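Local coordinates for protein nicotinamide-nucleotide adenylyltransferase NadR family / Ribosylnicotinamide kinase (Lactococcus lactis subsp. cremoris, PDB 6GYE) that binds nicotinamide riboside and probably phosphorylates it, then adenylylates the resulting nucleotide on the way to NAD+, at residues 263-271 against 323-334. Numbering follows the deposited sequence.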
# COMPACT_ATOMS: atom_id res chain seq x y z
N ILE A 263 7.45 6.91 16.37
CA ILE A 263 7.99 8.21 16.80
C ILE A 263 7.51 8.55 18.20
O ILE A 263 8.28 9.00 19.05
CB ILE A 263 7.61 9.31 15.79
CG1 ILE A 263 8.35 9.07 14.47
CG2 ILE A 263 7.95 10.69 16.35
CD1 ILE A 263 8.20 10.16 13.50
N VAL A 264 6.22 8.35 18.47
CA VAL A 264 5.69 8.58 19.81
C VAL A 264 6.44 7.72 20.83
O VAL A 264 6.88 8.22 21.87
CB VAL A 264 4.17 8.32 19.84
CG1 VAL A 264 3.66 8.26 21.28
CG2 VAL A 264 3.45 9.40 19.06
N THR A 265 6.60 6.43 20.54
CA THR A 265 7.35 5.58 21.46
C THR A 265 8.79 6.05 21.58
O THR A 265 9.38 5.96 22.66
CB THR A 265 7.33 4.12 20.99
OG1 THR A 265 5.98 3.70 20.84
CG2 THR A 265 8.05 3.18 22.02
N ARG A 266 9.36 6.58 20.49
CA ARG A 266 10.74 7.06 20.53
C ARG A 266 10.87 8.30 21.40
O ARG A 266 11.93 8.55 21.98
CB ARG A 266 11.24 7.34 19.12
CG ARG A 266 12.75 7.55 19.03
CD ARG A 266 13.22 7.75 17.58
NE ARG A 266 14.67 7.97 17.47
CZ ARG A 266 15.25 9.16 17.39
NH1 ARG A 266 14.51 10.25 17.38
NH2 ARG A 266 16.57 9.26 17.29
N VAL A 267 9.82 9.11 21.51
CA VAL A 267 9.86 10.24 22.41
C VAL A 267 9.92 9.76 23.85
O VAL A 267 10.77 10.22 24.64
CB VAL A 267 8.67 11.18 22.16
CG1 VAL A 267 8.62 12.24 23.24
CG2 VAL A 267 8.76 11.81 20.76
N TYR A 268 9.05 8.81 24.23
CA TYR A 268 9.10 8.29 25.59
C TYR A 268 10.45 7.65 25.89
O TYR A 268 11.04 7.90 26.95
CB TYR A 268 7.97 7.28 25.83
CG TYR A 268 6.62 7.93 25.97
CD1 TYR A 268 6.38 8.89 26.96
CD2 TYR A 268 5.57 7.58 25.12
CE1 TYR A 268 5.14 9.49 27.08
CE2 TYR A 268 4.31 8.17 25.25
CZ TYR A 268 4.11 9.13 26.23
OH TYR A 268 2.87 9.72 26.36
N ALA A 269 10.96 6.84 24.96
CA ALA A 269 12.26 6.20 25.17
C ALA A 269 13.35 7.23 25.40
O ALA A 269 14.17 7.09 26.33
CB ALA A 269 12.62 5.30 23.99
N LYS A 270 13.37 8.30 24.59
CA LYS A 270 14.40 9.33 24.74
C LYS A 270 14.30 10.00 26.10
O LYS A 270 15.33 10.29 26.73
CB LYS A 270 14.29 10.36 23.61
CG LYS A 270 15.40 11.40 23.59
CD LYS A 270 16.77 10.77 23.33
CE LYS A 270 17.83 11.80 22.95
NZ LYS A 270 17.89 12.02 21.46
N LEU A 271 13.08 10.22 26.59
CA LEU A 271 12.90 10.93 27.85
C LEU A 271 13.18 10.06 29.06
O LEU A 271 13.63 10.58 30.09
CB LEU A 271 11.48 11.47 27.96
CG LEU A 271 11.17 12.65 27.04
CD1 LEU A 271 9.78 13.17 27.30
CD2 LEU A 271 12.20 13.71 27.30
N PHE A 323 7.34 16.34 26.87
CA PHE A 323 7.02 15.42 25.78
C PHE A 323 6.78 16.16 24.47
O PHE A 323 7.22 15.72 23.40
CB PHE A 323 5.78 14.60 26.14
CG PHE A 323 5.29 13.71 25.03
CD1 PHE A 323 4.44 14.20 24.05
CD2 PHE A 323 5.67 12.38 24.98
CE1 PHE A 323 3.99 13.38 23.02
CE2 PHE A 323 5.23 11.55 23.96
CZ PHE A 323 4.38 12.05 22.97
N HIS A 324 6.04 17.26 24.52
CA HIS A 324 5.68 17.96 23.29
C HIS A 324 6.91 18.56 22.61
O HIS A 324 7.06 18.42 21.38
CB HIS A 324 4.64 19.03 23.59
CG HIS A 324 4.19 19.77 22.38
ND1 HIS A 324 3.22 19.28 21.54
CD2 HIS A 324 4.56 20.97 21.88
CE1 HIS A 324 3.02 20.14 20.56
NE2 HIS A 324 3.83 21.17 20.74
N GLU A 325 7.80 19.20 23.37
CA GLU A 325 9.01 19.75 22.76
C GLU A 325 9.86 18.66 22.13
O GLU A 325 10.41 18.84 21.05
CB GLU A 325 9.84 20.53 23.79
CG GLU A 325 9.15 21.72 24.45
CD GLU A 325 8.53 22.71 23.46
OE1 GLU A 325 9.03 22.84 22.31
OE2 GLU A 325 7.54 23.37 23.82
N GLU A 326 9.98 17.51 22.80
CA GLU A 326 10.80 16.45 22.23
C GLU A 326 10.13 15.86 20.99
O GLU A 326 10.81 15.55 20.01
CB GLU A 326 11.06 15.37 23.28
CG GLU A 326 11.85 14.18 22.75
CD GLU A 326 13.26 14.55 22.30
OE1 GLU A 326 13.77 15.64 22.66
OE2 GLU A 326 13.88 13.73 21.58
N LEU A 327 8.81 15.74 21.02
CA LEU A 327 8.08 15.25 19.85
C LEU A 327 8.31 16.16 18.65
O LEU A 327 8.62 15.70 17.55
CB LEU A 327 6.59 15.12 20.16
CG LEU A 327 5.66 14.78 18.99
CD1 LEU A 327 5.93 13.40 18.39
CD2 LEU A 327 4.20 14.89 19.39
N MET A 328 8.17 17.47 18.86
CA MET A 328 8.37 18.41 17.76
C MET A 328 9.81 18.36 17.25
O MET A 328 10.04 18.40 16.04
CB MET A 328 7.98 19.82 18.18
CG MET A 328 6.49 20.00 18.49
SD MET A 328 5.30 19.35 17.27
CE MET A 328 5.81 20.23 15.79
N ARG A 329 10.78 18.26 18.16
CA ARG A 329 12.17 18.06 17.73
C ARG A 329 12.28 16.85 16.81
O ARG A 329 12.90 16.91 15.75
CB ARG A 329 13.10 17.85 18.92
CG ARG A 329 13.87 19.05 19.40
CD ARG A 329 14.85 18.63 20.49
NE ARG A 329 14.21 18.11 21.71
CZ ARG A 329 13.75 18.86 22.70
NH1 ARG A 329 13.84 20.19 22.63
NH2 ARG A 329 13.19 18.28 23.77
N GLN A 330 11.68 15.72 17.22
CA GLN A 330 11.84 14.50 16.45
C GLN A 330 11.08 14.57 15.12
O GLN A 330 11.61 14.13 14.09
CB GLN A 330 11.40 13.29 17.28
CG GLN A 330 12.31 13.06 18.51
CD GLN A 330 12.24 11.62 19.03
OE1 GLN A 330 11.91 10.70 18.29
NE2 GLN A 330 12.57 11.44 20.31
N LEU A 331 9.87 15.12 15.12
CA LEU A 331 9.17 15.31 13.85
C LEU A 331 9.99 16.17 12.90
O LEU A 331 9.97 15.96 11.68
CB LEU A 331 7.78 15.91 14.08
CG LEU A 331 6.74 15.00 14.76
CD1 LEU A 331 5.48 15.75 15.19
CD2 LEU A 331 6.37 13.84 13.86
N ALA A 332 10.75 17.13 13.43
CA ALA A 332 11.70 17.83 12.58
C ALA A 332 12.84 16.91 12.16
O ALA A 332 13.23 16.88 10.99
CB ALA A 332 12.24 19.07 13.30
N GLU A 333 13.37 16.13 13.11
CA GLU A 333 14.47 15.22 12.80
C GLU A 333 14.16 14.31 11.62
O GLU A 333 15.03 14.05 10.78
CB GLU A 333 14.83 14.40 14.04
CG GLU A 333 15.88 13.33 13.80
CD GLU A 333 16.28 12.58 15.06
OE1 GLU A 333 17.28 11.83 15.01
OE2 GLU A 333 15.62 12.76 16.10
N PHE A 334 12.92 13.84 11.50
CA PHE A 334 12.54 12.95 10.41
C PHE A 334 11.87 13.68 9.25
O PHE A 334 11.29 13.03 8.38
CB PHE A 334 11.63 11.83 10.94
CG PHE A 334 12.32 10.90 11.91
CD1 PHE A 334 13.23 9.96 11.47
CD2 PHE A 334 12.09 11.02 13.27
CE1 PHE A 334 13.90 9.12 12.36
CE2 PHE A 334 12.75 10.18 14.17
CZ PHE A 334 13.66 9.23 13.71
O HOH W 1 16.16 13.69 19.74
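Ile263 reaches Leu327, Leu331 and Phe334 where two helices of the P-loop NTPase fold, 262-272 and 320-333, pack beside strands 181-187 and 296-300. Their segment axes come within 9.4 Å and run at 123°. Ile263 CG2 meets Leu327 CD1 at 3.9 Å, while Ile263 CD1 touches Leu331 CD2 and Phe334 CD2. Val264 CG1 sits at the edge of the Phe323 ring.

Arg266 is the polar centre. Its chain is extended from CG to NE, which carries the guanidinium to the C-terminal end of helix 320-333. Arg266 NH1 forms a salt bridge with Glu333 OE2 at 3.0 Å, meeting that oxygen from above the carboxylate plane. The same NH1 makes a weak hydrogen bond to Gln330 OE1. Phe334 CZ lies over one guanidinium face, and Glu282 of helix 275-290 pairs with NH2. A leucine in place of Arg266 would probably leave Glu333 and Glu282 without their shared positive partner. Gln330 is a knob among Ile263, Arg266, Val267 and Lys270; its NE2 bonds Glu326 OE2, fixing the amide's rotation, and weakly Arg266 O.

Val267 is a knob in the hole formed by Phe323, Glu326, Leu327 and Gln330. Val267 CG1, anti to the backbone N (chi1 172°), presses on Phe323 CD2 at 3.4 Å and CG2 faces Leu327. Tyr268 receives Phe323 CE2 over one face, 3.5 Å from its CZ, with the ring planes at 41°. Trp316 stacks on Tyr268. Lys270 CG passes Glu326 OE2. Leu271 CD1 touches Phe323 CA. One water accepts from Lys270 NZ and donates to Glu326 OE2 at 2.9 Å.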